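Local coordinates for glucoamylase (Thermoanaerobacterium thermosaccharolyticum, PDB 1LF6), which hydrolyses terminal alpha-1,4-linked glucose residues one after another from the non-reducing ends of glucan chains, releasing beta-D-glucose, at residues A[129-141]-A[238-250]. Residues are numbered along the deposited sequence; the frame is centred on the assembly and turned at random.
Sequences KRNSLIMKAKFEA and LTKNSEFEIVLSF
Lys-136 and Glu-243, diagonal neighbours on one face of an antiparallel strand pair, illustrate how alternation sends successive side chains to opposite faces of a beta-sheet. The lysine can be followed outward. Its CB and CG skirt the backbone of the facing strand, Lys-136 CG lying 3.6 Å from Phe-244 O; CD then approaches Glu-243 OE1, and CE passes 3.0 Å from that same OE1. Lys-136 NZ ends in a long salt bridge to Glu-243 OE1 at 3.6 Å. The carboxylate of Glu-245 is a little farther off. The chain is extended throughout, CG lying opposite the backbone N (chi1 -177°), which lays CE, more than the ammonium, beside the Glu-243 carboxylate. Glu-243 also lays its CG against Lys-138 CB at 3.8 Å. With an alanine here instead of Glu-243, the Lys-136 ammonium would probably lose its long salt-bridge partner, and Lys-138 CB the packing of the glutamate's CG. Charged at this end, the same face is covered at the other by helix 254-266, which packs on Ile-134, Val-247 and Ser-249, and where Ser-132 OG bonds Thr-264.

On the other face the side chains are apolar. Met-135 runs alongside Ile-246, its chain bent at the last torsion (chi3 64°) to set CE 3.7 Å from Ile-246 CB. The backbone oxygen Ala-137 O sits over one face of the Phe-244 ring, offset toward its rim, while Ala-137 CB meets Phe-244 CZ at 4.1 Å. Just past the last bridged pair, Phe-139 CB packs against Leu-238 CD2.

Paired backbone bonds join Leu-133 to Leu-248, Met-135 to Ile-246 and Ala-137 to Phe-244. Strands 118-126 and 186-192 flank the pair, making it an interior part of the large antiparallel sheet in the N-terminal beta-sandwich domain of this prokaryotic family 15 glucoamylase.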
loop_
_atom_site.group_PDB
_atom_site.type_symbol
_atom_site.label_atom_id
_atom_site.label_comp_id
_atom_site.label_asym_id
_atom_site.label_seq_id
_atom_site.Cartn_x
_atom_site.Cartn_y
_atom_site.Cartn_z
ATOM N N LYS A 129 22.668 -2.919 -6.499
ATOM C CA LYS A 129 23.709 -3.613 -5.742
ATOM C C LYS A 129 23.860 -3.241 -4.277
ATOM O O LYS A 129 24.369 -4.040 -3.490
ATOM C CB LYS A 129 25.067 -3.426 -6.421
ATOM C CG LYS A 129 25.298 -4.312 -7.626
ATOM C CD LYS A 129 26.728 -4.168 -8.112
ATOM C CE LYS A 129 27.097 -5.278 -9.079
ATOM N NZ LYS A 129 28.546 -5.230 -9.425
ATOM N N ARG A 130 23.433 -2.043 -3.901
ATOM C CA ARG A 130 23.576 -1.615 -2.517
ATOM C C ARG A 130 22.419 -0.741 -2.035
ATOM O O ARG A 130 21.591 -0.299 -2.826
ATOM C CB ARG A 130 24.905 -0.879 -2.357
ATOM C CG ARG A 130 25.097 0.251 -3.359
ATOM C CD ARG A 130 26.532 0.765 -3.346
ATOM N NE ARG A 130 27.478 -0.208 -3.893
ATOM C CZ ARG A 130 27.693 -0.402 -5.191
ATOM N NH1 ARG A 130 28.576 -1.311 -5.590
ATOM N NH2 ARG A 130 27.038 0.317 -6.094
ATOM N N ASN A 131 22.382 -0.488 -0.730
ATOM C CA ASN A 131 21.311 0.295 -0.120
ATOM C C ASN A 131 21.402 1.808 -0.299
ATOM O O ASN A 131 21.728 2.540 0.641
ATOM C CB ASN A 131 21.220 -0.041 1.372
ATOM C CG ASN A 131 21.046 -1.529 1.619
ATOM O OD1 ASN A 131 20.220 -2.175 0.984
ATOM N ND2 ASN A 131 21.819 -2.076 2.546
ATOM N N SER A 132 21.098 2.282 -1.504
ATOM C CA SER A 132 21.133 3.715 -1.769
ATOM C C SER A 132 20.037 4.152 -2.734
ATOM O O SER A 132 19.725 3.456 -3.704
ATOM C CB SER A 132 22.499 4.126 -2.329
ATOM O OG SER A 132 22.627 3.741 -3.684
ATOM N N LEU A 133 19.454 5.310 -2.448
ATOM C CA LEU A 133 18.405 5.881 -3.283
ATOM C C LEU A 133 19.065 6.956 -4.132
ATOM O O LEU A 133 19.843 7.767 -3.624
ATOM C CB LEU A 133 17.306 6.512 -2.423
ATOM C CG LEU A 133 16.189 7.211 -3.203
ATOM C CD1 LEU A 133 15.427 6.188 -4.036
ATOM C CD2 LEU A 133 15.249 7.916 -2.228
ATOM N N ILE A 134 18.748 6.964 -5.422
ATOM C CA ILE A 134 19.346 7.922 -6.339
ATOM C C ILE A 134 18.330 8.865 -6.960
ATOM O O ILE A 134 17.232 8.455 -7.324
ATOM C CB ILE A 134 20.071 7.181 -7.480
ATOM C CG1 ILE A 134 21.101 6.217 -6.894
ATOM C CG2 ILE A 134 20.727 8.182 -8.414
ATOM C CD1 ILE A 134 21.596 5.170 -7.869
ATOM N N MET A 135 18.705 10.131 -7.074
ATOM C CA MET A 135 17.847 11.128 -7.691
ATOM C C MET A 135 18.677 12.078 -8.530
ATOM O O MET A 135 19.432 12.893 -7.999
ATOM C CB MET A 135 17.077 11.958 -6.657
ATOM C CG MET A 135 16.325 13.130 -7.302
ATOM S SD MET A 135 15.514 14.267 -6.160
ATOM C CE MET A 135 16.948 14.935 -5.286
ATOM N N LYS A 136 18.552 11.965 -9.845
ATOM C CA LYS A 136 19.263 12.873 -10.726
ATOM C C LYS A 136 18.288 14.019 -10.921
ATOM O O LYS A 136 17.093 13.799 -11.117
ATOM C CB LYS A 136 19.573 12.212 -12.071
ATOM C CG LYS A 136 20.377 13.101 -13.017
ATOM C CD LYS A 136 20.953 12.292 -14.168
ATOM C CE LYS A 136 21.953 13.099 -14.978
ATOM N NZ LYS A 136 22.572 12.284 -16.067
ATOM N N ALA A 137 18.789 15.243 -10.846
ATOM C CA ALA A 137 17.930 16.401 -11.010
ATOM C C ALA A 137 18.625 17.477 -11.821
ATOM O O ALA A 137 19.853 17.558 -11.842
ATOM C CB ALA A 137 17.533 16.952 -9.645
ATOM N N LYS A 138 17.823 18.291 -12.495
ATOM C CA LYS A 138 18.327 19.391 -13.297
ATOM C C LYS A 138 17.375 20.563 -13.113
ATOM O O LYS A 138 16.154 20.391 -13.114
ATOM C CB LYS A 138 18.400 19.008 -14.778
ATOM C CG LYS A 138 17.050 18.793 -15.447
ATOM C CD LYS A 138 17.195 18.633 -16.961
ATOM C CE LYS A 138 15.841 18.385 -17.619
ATOM N NZ LYS A 138 15.931 18.221 -19.101
ATOM N N PHE A 139 17.940 21.751 -12.939
ATOM C CA PHE A 139 17.145 22.951 -12.748
ATOM C C PHE A 139 17.143 23.786 -14.015
ATOM O O PHE A 139 18.178 23.946 -14.660
ATOM C CB PHE A 139 17.708 23.764 -11.579
ATOM C CG PHE A 139 16.982 25.053 -11.329
ATOM C CD1 PHE A 139 17.371 26.226 -11.970
ATOM C CD2 PHE A 139 15.895 25.093 -10.462
ATOM C CE1 PHE A 139 16.690 27.420 -11.753
ATOM C CE2 PHE A 139 15.205 26.279 -10.237
ATOM C CZ PHE A 139 15.603 27.447 -10.886
ATOM N N GLU A 140 15.976 24.311 -14.373
ATOM C CA GLU A 140 15.850 25.141 -15.566
ATOM C C GLU A 140 15.177 26.465 -15.248
ATOM O O GLU A 140 14.112 26.497 -14.637
ATOM C CB GLU A 140 15.014 24.445 -16.640
ATOM C CG GLU A 140 15.545 23.120 -17.134
ATOM C CD GLU A 140 14.709 22.584 -18.280
ATOM O OE1 GLU A 140 14.838 23.116 -19.401
ATOM O OE2 GLU A 140 13.912 21.648 -18.059
ATOM N N ALA A 141 15.798 27.558 -15.671
ATOM C CA ALA A 141 15.224 28.877 -15.451
ATOM C C ALA A 141 14.298 29.166 -16.627
ATOM O O ALA A 141 14.765 29.388 -17.746
ATOM C CB ALA A 141 16.326 29.924 -15.378
ATOM N N LEU A 238 24.473 26.009 -8.411
ATOM C CA LEU A 238 23.993 26.005 -9.785
ATOM C C LEU A 238 25.059 26.434 -10.786
ATOM O O LEU A 238 25.167 25.859 -11.871
ATOM C CB LEU A 238 22.769 26.914 -9.925
ATOM C CG LEU A 238 21.475 26.433 -9.263
ATOM C CD1 LEU A 238 20.388 27.486 -9.437
ATOM C CD2 LEU A 238 21.042 25.109 -9.879
ATOM N N THR A 239 25.848 27.441 -10.425
ATOM C CA THR A 239 26.891 27.924 -11.317
ATOM C C THR A 239 27.895 26.819 -11.632
ATOM O O THR A 239 28.644 26.915 -12.600
ATOM C CB THR A 239 27.638 29.131 -10.713
ATOM O OG1 THR A 239 28.445 28.701 -9.610
ATOM C CG2 THR A 239 26.641 30.178 -10.233
ATOM N N LYS A 240 27.906 25.768 -10.819
ATOM C CA LYS A 240 28.821 24.656 -11.049
ATOM C C LYS A 240 28.216 23.632 -12.010
ATOM O O LYS A 240 28.933 22.993 -12.789
ATOM C CB LYS A 240 29.195 23.988 -9.726
ATOM C CG LYS A 240 30.189 22.854 -9.900
ATOM C CD LYS A 240 31.172 22.774 -8.742
ATOM C CE LYS A 240 30.486 22.436 -7.435
ATOM N NZ LYS A 240 31.471 22.366 -6.320
ATOM N N ASN A 241 26.895 23.477 -11.944
ATOM C CA ASN A 241 26.165 22.560 -12.821
ATOM C C ASN A 241 24.678 22.595 -12.476
ATOM O O ASN A 241 24.297 22.418 -11.318
ATOM C CB ASN A 241 26.682 21.123 -12.684
ATOM C CG ASN A 241 26.438 20.298 -13.940
ATOM O OD1 ASN A 241 25.396 20.421 -14.587
ATOM N ND2 ASN A 241 27.398 19.449 -14.288
ATOM N N SER A 242 23.842 22.830 -13.483
ATOM C CA SER A 242 22.399 22.884 -13.272
ATOM C C SER A 242 21.814 21.474 -13.167
ATOM O O SER A 242 20.656 21.300 -12.801
ATOM C CB SER A 242 21.726 23.642 -14.417
ATOM O OG SER A 242 21.956 22.999 -15.658
ATOM N N GLU A 243 22.628 20.474 -13.494
ATOM C CA GLU A 243 22.209 19.076 -13.434
ATOM C C GLU A 243 23.168 18.323 -12.518
ATOM O O GLU A 243 24.386 18.403 -12.681
ATOM C CB GLU A 243 22.220 18.460 -14.833
ATOM C CG GLU A 243 21.666 17.043 -14.894
ATOM C CD GLU A 243 21.322 16.614 -16.310
ATOM O OE1 GLU A 243 20.873 15.465 -16.489
ATOM O OE2 GLU A 243 21.497 17.426 -17.243
ATOM N N PHE A 244 22.615 17.582 -11.562
ATOM C CA PHE A 244 23.430 16.865 -10.588
ATOM C C PHE A 244 22.774 15.582 -10.080
ATOM O O PHE A 244 21.621 15.297 -10.389
ATOM C CB PHE A 244 23.697 17.786 -9.402
ATOM C CG PHE A 244 22.458 18.464 -8.889
ATOM C CD1 PHE A 244 21.917 19.551 -9.566
ATOM C CD2 PHE A 244 21.798 17.979 -7.763
ATOM C CE1 PHE A 244 20.733 20.146 -9.133
ATOM C CE2 PHE A 244 20.611 18.569 -7.322
ATOM C CZ PHE A 244 20.077 19.652 -8.008
ATOM N N GLU A 245 23.520 14.825 -9.282
ATOM C CA GLU A 245 23.028 13.570 -8.733
ATOM C C GLU A 245 23.030 13.575 -7.205
ATOM O O GLU A 245 24.068 13.805 -6.579
ATOM C CB GLU A 245 23.894 12.410 -9.225
ATOM C CG GLU A 245 24.034 12.331 -10.733
ATOM C CD GLU A 245 24.950 11.204 -11.181
ATOM O OE1 GLU A 245 25.160 11.065 -12.404
ATOM O OE2 GLU A 245 25.457 10.459 -10.314
ATOM N N ILE A 246 21.867 13.321 -6.610
ATOM C CA ILE A 246 21.750 13.271 -5.157
ATOM C C ILE A 246 21.642 11.806 -4.748
ATOM O O ILE A 246 20.837 11.053 -5.306
ATOM C CB ILE A 246 20.502 14.050 -4.662
ATOM C CG1 ILE A 246 20.662 15.539 -4.983
ATOM C CG2 ILE A 246 20.319 13.859 -3.155
ATOM C CD1 ILE A 246 21.889 16.183 -4.347
ATOM N N VAL A 247 22.462 11.397 -3.786
ATOM C CA VAL A 247 22.449 10.016 -3.326
ATOM C C VAL A 247 22.225 9.904 -1.822
ATOM O O VAL A 247 22.877 10.588 -1.033
ATOM C CB VAL A 247 23.774 9.291 -3.683
ATOM C CG1 VAL A 247 23.740 7.853 -3.178
ATOM C CG2 VAL A 247 23.992 9.318 -5.188
ATOM N N LEU A 248 21.290 9.036 -1.438
ATOM C CA LEU A 248 20.984 8.796 -0.034
ATOM C C LEU A 248 21.247 7.326 0.253
ATOM O O LEU A 248 20.588 6.442 -0.306
ATOM C CB LEU A 248 19.522 9.125 0.268
ATOM C CG LEU A 248 19.045 8.807 1.690
ATOM C CD1 LEU A 248 19.759 9.695 2.697
ATOM C CD2 LEU A 248 17.533 9.012 1.771
ATOM N N SER A 249 22.220 7.066 1.119
ATOM C CA SER A 249 22.576 5.701 1.462
ATOM C C SER A 249 22.242 5.374 2.912
ATOM O O SER A 249 22.073 6.271 3.743
ATOM C CB SER A 249 24.064 5.471 1.185
ATOM O OG SER A 249 24.350 5.708 -0.185
ATOM N N PHE A 250 22.154 4.080 3.202
ATOM C CA PHE A 250 21.821 3.599 4.535
ATOM C C PHE A 250 22.852 2.596 5.032
ATOM O O PHE A 250 23.525 1.934 4.238
ATOM C CB PHE A 250 20.442 2.934 4.513
ATOM C CG PHE A 250 19.331 3.855 4.089
ATOM C CD1 PHE A 250 18.512 4.459 5.037
ATOM C CD2 PHE A 250 19.116 4.132 2.744
ATOM C CE1 PHE A 250 17.494 5.326 4.651
ATOM C CE2 PHE A 250 18.102 4.999 2.347
ATOM C CZ PHE A 250 17.288 5.598 3.304
HETATM O O HOH W 1 24.157 -0.594 4.017
#